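Side-chain contacts in phosphoribosylformylglycinamidine synthase 2 (Thermus thermophilus, PDB 3VIU), which belongs to the PurM-like AIR synthase related proteins and binds adenosine-5'-diphosphate and magnesium: residues 446-451 with 470-475; 123-128 with 538-543. One frame throughout, in Å; residues are numbered along the deposited sequence.

Contact 1 of 2, residues 446-451 with 470-475. With MG (magnesium ion), chain D.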
loop_
_atom_site.group_PDB
_atom_site.type_symbol
_atom_site.label_atom_id
_atom_site.label_comp_id
_atom_site.label_asym_id
_atom_site.label_seq_id
_atom_site.Cartn_x
_atom_site.Cartn_y
_atom_site.Cartn_z
ATOM N N LYS A 446 -2.498 -1.322 -7.923
ATOM C CA LYS A 446 -1.906 -0.001 -7.926
ATOM C C LYS A 446 -2.068 0.627 -6.543
ATOM O O LYS A 446 -3.004 0.309 -5.813
ATOM C CB LYS A 446 -2.589 0.865 -8.985
ATOM C CG LYS A 446 -1.660 1.829 -9.723
ATOM C CD LYS A 446 -1.223 2.973 -8.853
ATOM C CE LYS A 446 -0.311 3.914 -9.619
ATOM N NZ LYS A 446 0.920 3.214 -10.064
ATOM N N VAL A 447 -1.139 1.500 -6.178
ATOM C CA VAL A 447 -1.199 2.196 -4.900
ATOM C C VAL A 447 -1.021 3.679 -5.209
ATOM O O VAL A 447 -0.139 4.040 -5.984
ATOM C CB VAL A 447 -0.087 1.710 -3.943
ATOM C CG1 VAL A 447 1.262 1.768 -4.628
ATOM C CG2 VAL A 447 -0.067 2.565 -2.700
ATOM N N ASP A 448 -1.862 4.536 -4.634
ATOM C CA ASP A 448 -1.762 5.978 -4.893
ATOM C C ASP A 448 -2.081 6.867 -3.703
ATOM O O ASP A 448 -2.685 6.440 -2.726
ATOM C CB ASP A 448 -2.737 6.426 -5.994
ATOM C CG ASP A 448 -2.360 5.947 -7.375
ATOM O OD1 ASP A 448 -3.086 5.071 -7.890
ATOM O OD2 ASP A 448 -1.362 6.457 -7.951
ATOM N N GLN A 449 -1.672 8.124 -3.843
ATOM C CA GLN A 449 -1.934 9.216 -2.912
ATOM C C GLN A 449 -1.086 10.398 -3.353
ATOM O O GLN A 449 0.069 10.242 -3.770
ATOM C CB GLN A 449 -1.686 8.849 -1.438
ATOM C CG GLN A 449 -0.308 9.088 -0.887
ATOM C CD GLN A 449 0.001 10.543 -0.569
ATOM O OE1 GLN A 449 -0.755 11.235 0.126
ATOM N NE2 GLN A 449 1.139 11.006 -1.060
ATOM N N ASN A 450 -1.709 11.571 -3.302
ATOM C CA ASN A 450 -1.098 12.825 -3.692
ATOM C C ASN A 450 -0.934 13.684 -2.432
ATOM O O ASN A 450 -1.906 14.175 -1.875
ATOM C CB ASN A 450 -2.012 13.502 -4.722
ATOM C CG ASN A 450 -1.459 14.823 -5.232
ATOM O OD1 ASN A 450 -1.569 15.124 -6.425
ATOM N ND2 ASN A 450 -0.881 15.625 -4.338
ATOM N N PRO A 451 0.310 13.880 -1.974
ATOM C CA PRO A 451 0.575 14.681 -0.771
ATOM C C PRO A 451 0.171 16.148 -0.822
ATOM O O PRO A 451 -0.193 16.720 0.207
ATOM C CB PRO A 451 2.074 14.496 -0.555
ATOM C CG PRO A 451 2.587 14.299 -1.927
ATOM C CD PRO A 451 1.569 13.373 -2.548
ATOM N N CYS A 470 -8.425 3.207 -8.072
ATOM C CA CYS A 470 -9.464 2.470 -8.777
ATOM C C CYS A 470 -9.462 2.813 -10.267
ATOM O O CYS A 470 -9.707 1.945 -11.104
ATOM C CB CYS A 470 -10.832 2.779 -8.182
ATOM S SG CYS A 470 -11.068 2.087 -6.552
ATOM N N ARG A 471 -9.179 4.077 -10.589
ATOM C CA ARG A 471 -9.147 4.519 -11.973
ATOM C C ARG A 471 -8.013 3.817 -12.713
ATOM O O ARG A 471 -8.183 3.364 -13.846
ATOM C CB ARG A 471 -8.951 6.041 -12.054
ATOM C CG ARG A 471 -9.163 6.626 -13.457
ATOM C CD ARG A 471 -8.811 8.097 -13.512
ATOM N NE ARG A 471 -9.438 8.833 -12.417
ATOM C CZ ARG A 471 -8.770 9.552 -11.518
ATOM N NH1 ARG A 471 -9.434 10.179 -10.562
ATOM N NH2 ARG A 471 -7.443 9.646 -11.574
ATOM N N ASN A 472 -6.858 3.720 -12.061
ATOM C CA ASN A 472 -5.702 3.079 -12.670
ATOM C C ASN A 472 -5.926 1.616 -13.010
ATOM O O ASN A 472 -5.428 1.129 -14.032
ATOM C CB ASN A 472 -4.483 3.221 -11.771
ATOM C CG ASN A 472 -3.890 4.608 -11.835
ATOM O OD1 ASN A 472 -3.678 5.142 -12.923
ATOM N ND2 ASN A 472 -3.617 5.201 -10.673
ATOM N N VAL A 473 -6.675 0.920 -12.158
ATOM C CA VAL A 473 -6.980 -0.484 -12.387
ATOM C C VAL A 473 -8.032 -0.580 -13.489
ATOM O O VAL A 473 -7.947 -1.434 -14.363
ATOM C CB VAL A 473 -7.498 -1.151 -11.097
ATOM C CG1 VAL A 473 -8.211 -2.455 -11.420
ATOM C CG2 VAL A 473 -6.334 -1.410 -10.161
ATOM N N SER A 474 -9.014 0.312 -13.451
ATOM C CA SER A 474 -10.070 0.330 -14.458
ATOM C C SER A 474 -9.491 0.614 -15.829
ATOM O O SER A 474 -9.959 0.090 -16.834
ATOM C CB SER A 474 -11.100 1.416 -14.133
ATOM O OG SER A 474 -11.726 1.146 -12.900
ATOM N N VAL A 475 -8.473 1.466 -15.849
ATOM C CA VAL A 475 -7.806 1.874 -17.074
ATOM C C VAL A 475 -7.087 0.740 -17.811
ATOM O O VAL A 475 -6.902 0.821 -19.028
ATOM C CB VAL A 475 -6.833 3.034 -16.771
ATOM C CG1 VAL A 475 -5.807 3.179 -17.868
ATOM C CG2 VAL A 475 -7.626 4.318 -16.627
HETATM MG MG MG D . -2.022 6.851 -13.931
HETATM O O HOH W 1 -3.229 8.359 -12.379
HETATM O O HOH W 2 -1.663 8.924 -15.357
#

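Contact 2 of 2, residues 123-128 with 538-543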
loop_
_atom_site.group_PDB
_atom_site.type_symbol
_atom_site.label_atom_id
_atom_site.label_comp_id
_atom_site.label_asym_id
_atom_site.label_seq_id
_atom_site.Cartn_x
_atom_site.Cartn_y
_atom_site.Cartn_z
ATOM N N SER A 123 5.447 2.190 -1.525
ATOM C CA SER A 123 4.890 3.530 -1.469
ATOM C C SER A 123 5.886 4.349 -0.655
ATOM O O SER A 123 5.983 4.195 0.570
ATOM C CB SER A 123 3.518 3.492 -0.793
ATOM O OG SER A 123 2.713 4.579 -1.217
ATOM N N LEU A 124 6.625 5.220 -1.338
ATOM C CA LEU A 124 7.670 6.016 -0.695
ATOM C C LEU A 124 7.503 7.541 -0.697
ATOM O O LEU A 124 7.075 8.148 -1.682
ATOM C CB LEU A 124 9.019 5.658 -1.329
ATOM C CG LEU A 124 9.290 4.166 -1.541
ATOM C CD1 LEU A 124 10.635 3.972 -2.216
ATOM C CD2 LEU A 124 9.261 3.440 -0.197
ATOM N N ARG A 125 7.886 8.144 0.423
ATOM C CA ARG A 125 7.813 9.585 0.622
ATOM C C ARG A 125 9.085 10.076 1.308
ATOM O O ARG A 125 9.403 9.642 2.408
ATOM C CB ARG A 125 6.597 9.939 1.487
ATOM C CG ARG A 125 5.260 9.527 0.876
ATOM C CD ARG A 125 4.973 10.320 -0.395
ATOM N NE ARG A 125 3.644 10.041 -0.918
ATOM C CZ ARG A 125 3.348 9.046 -1.746
ATOM N NH1 ARG A 125 2.098 8.891 -2.145
ATOM N NH2 ARG A 125 4.291 8.217 -2.191
ATOM N N PHE A 126 9.804 10.979 0.644
ATOM C CA PHE A 126 11.035 11.566 1.171
ATOM C C PHE A 126 10.974 13.078 0.935
ATOM O O PHE A 126 10.100 13.563 0.205
ATOM C CB PHE A 126 12.253 11.006 0.435
ATOM C CG PHE A 126 12.381 9.522 0.508
ATOM C CD1 PHE A 126 12.566 8.888 1.728
ATOM C CD2 PHE A 126 12.336 8.753 -0.650
ATOM C CE1 PHE A 126 12.710 7.497 1.797
ATOM C CE2 PHE A 126 12.477 7.367 -0.596
ATOM C CZ PHE A 126 12.666 6.736 0.633
ATOM N N GLY A 127 11.906 13.813 1.540
ATOM C CA GLY A 127 11.950 15.251 1.360
ATOM C C GLY A 127 12.364 15.563 -0.065
ATOM O O GLY A 127 12.477 14.639 -0.867
ATOM N N PRO A 128 12.604 16.842 -0.417
ATOM C CA PRO A 128 13.007 17.260 -1.769
ATOM C C PRO A 128 14.229 16.488 -2.254
ATOM O O PRO A 128 15.190 16.308 -1.514
ATOM C CB PRO A 128 13.281 18.751 -1.601
ATOM C CG PRO A 128 12.337 19.137 -0.523
ATOM C CD PRO A 128 12.506 18.011 0.471
ATOM N N THR A 538 -1.203 11.137 4.856
ATOM C CA THR A 538 -0.939 10.208 3.774
ATOM C C THR A 538 -1.688 8.884 3.835
ATOM O O THR A 538 -1.365 8.000 4.631
ATOM C CB THR A 538 0.574 9.914 3.684
ATOM O OG1 THR A 538 1.281 11.138 3.475
ATOM C CG2 THR A 538 0.871 8.987 2.524
ATOM N N ALA A 539 -2.694 8.752 2.981
ATOM C CA ALA A 539 -3.455 7.520 2.904
ATOM C C ALA A 539 -3.028 6.841 1.606
ATOM O O ALA A 539 -3.489 7.202 0.520
ATOM C CB ALA A 539 -4.953 7.814 2.885
HETATM N N MSE A 540 -2.128 5.873 1.721
HETATM C CA MSE A 540 -1.661 5.142 0.556
HETATM C C MSE A 540 -2.652 4.030 0.280
HETATM O O MSE A 540 -2.711 3.033 0.991
HETATM C CB MSE A 540 -0.257 4.608 0.813
HETATM C CG MSE A 540 0.749 5.740 0.925
HETATM SE SE MSE A 540 2.369 5.280 1.879
HETATM C CE MSE A 540 3.568 6.570 1.047
ATOM N N VAL A 541 -3.451 4.238 -0.756
ATOM C CA VAL A 541 -4.493 3.310 -1.153
ATOM C C VAL A 541 -4.055 2.304 -2.199
ATOM O O VAL A 541 -3.622 2.672 -3.288
ATOM C CB VAL A 541 -5.708 4.082 -1.702
ATOM C CG1 VAL A 541 -6.811 3.114 -2.123
ATOM C CG2 VAL A 541 -6.213 5.059 -0.641
ATOM N N GLY A 542 -4.177 1.027 -1.849
ATOM C CA GLY A 542 -3.823 -0.041 -2.756
ATOM C C GLY A 542 -5.112 -0.699 -3.205
ATOM O O GLY A 542 -5.963 -1.036 -2.377
ATOM N N VAL A 543 -5.266 -0.864 -4.513
ATOM C CA VAL A 543 -6.461 -1.475 -5.062
ATOM C C VAL A 543 -6.134 -2.680 -5.925
ATOM O O VAL A 543 -5.208 -2.649 -6.733
ATOM C CB VAL A 543 -7.264 -0.473 -5.931
ATOM C CG1 VAL A 543 -8.363 -1.216 -6.700
ATOM C CG2 VAL A 543 -7.872 0.609 -5.052
#

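Contact 1 of 2, residues 446-451 with 470-475
Lys446 lays its aliphatic chain across the side chain of Asn472. Its CG is 3.8 Å from Asn472 CB, and further along the chain CE comes to 3.7 Å from Asn472 ND2, so the methylenes cover the amide nitrogen end while the bend at chi2 carries the chain along that group. Beside this, the backbone N of Lys446 is brushed by the CG2 methyl of Val473, 4.4 Å away, in a loose van der Waals contact.

Two residues on, Asp448 provides the polar link. Asn472 ND2 donates to Asp448 OD1 over 2.8 Å, with an N-H...O angle of 130°, well short of straight. The amide nitrogen comes in on the syn side of the carboxylate oxygen, 31° out of the carboxylate plane, whereas OD1 sits close to the plane of the amide. Strand 441-448 belongs to the six-stranded sheet of the second PurM-like N-terminal domain, and helix 458-475 packs on it; here their short segments run roughly antiparallel, with axes 8.2 Å apart.

The other end of the amide serves the metal site. With CG anti to the carbonyl carbon (chi1 -76°), the amide of Asn472 is carried off the helix toward the strand and the ion. Asn472 OD1 binds the magnesium ion at 2.6 Å, a long bond for this metal. Two waters also bind the ion, and Asp430 and Asp620 complete its protein ligands. Asp448 is thus a second-shell residue: its bond is consistent with OD1, rather than ND2, facing the metal, and would be expected to polarise the amide toward OD1. Next to Asn472 on the helix, Arg471 makes a salt bridge to Asp620 through the carboxylate oxygen other than the one that binds the ion.

Contact 2 of 2, residues 123-128 with 538-543
At the interface between the two PurM-like N-terminal domains of this chain, Met540 on strand 538-548 pushes its side chain against Ser123 and Arg125 on strand 116-126. The residue is a selenomethionine, extended beyond CG, and it runs past the serine with its terminal methyl leading. Ser123 OG lies 3.1 Å from Met540 CG and equally 3.1 Å from Met540 CE, so the hydroxyl lies alongside the CG-SE-CE end of the chain. Ser123 CB adds a contact of 3.4 Å to Met540 SE. The packing here is tight, and it is nonpolar on the methionine side. A chi1 of -154°, with OG anti to the backbone N, turns the serine oxygen onto the selenomethionine chain. The hydroxyl is buried there and has no polar partner in the model.

The two strands belong to different sheets, nearly antiparallel in direction, with segment axes 9.3 Å apart, and their side chains meet between the two sheets. This is consistent with the barrel-like pairing of N-terminal domains in PurM-type dimers, here brought together within one chain.

Arg125 approaches the methionine from the opposite direction. Its CG is 3.4 Å from Met540 CE, and the bend at chi2 (-66°) folds the guanidinium over so that the same methyl sits above the centre of one face. The guanidinium is also held by polar partners. Arg125 NH2 donates to Leu124 O at 2.8 Å, nearly straight at 164°; the oxygen lies in the guanidinium plane, while the donor stands well above the carbonyl plane. Arg125 NH1 forms a salt bridge to Asp160 of the same domain.

In the fold
Along the chain the segments come in the order 123-128, 446-451, 470-475 and 538-543, so both segments of contact 1 fall between the two of contact 2. The centres of the two contacts are about 12 Å apart, and they share the six-stranded sheet of the second PurM-like N-terminal domain: strands 441-448 and 538-548 are antiparallel neighbours in it, with probable backbone hydrogen bonds from Val543 N to Lys446 O and from Asp448 N to Val541 O. Contact 1 joins that sheet to helix 458-475 and the magnesium site. Contact 2 joins it to the first N-terminal domain. One sheet therefore links the metal site with the interface between the halves.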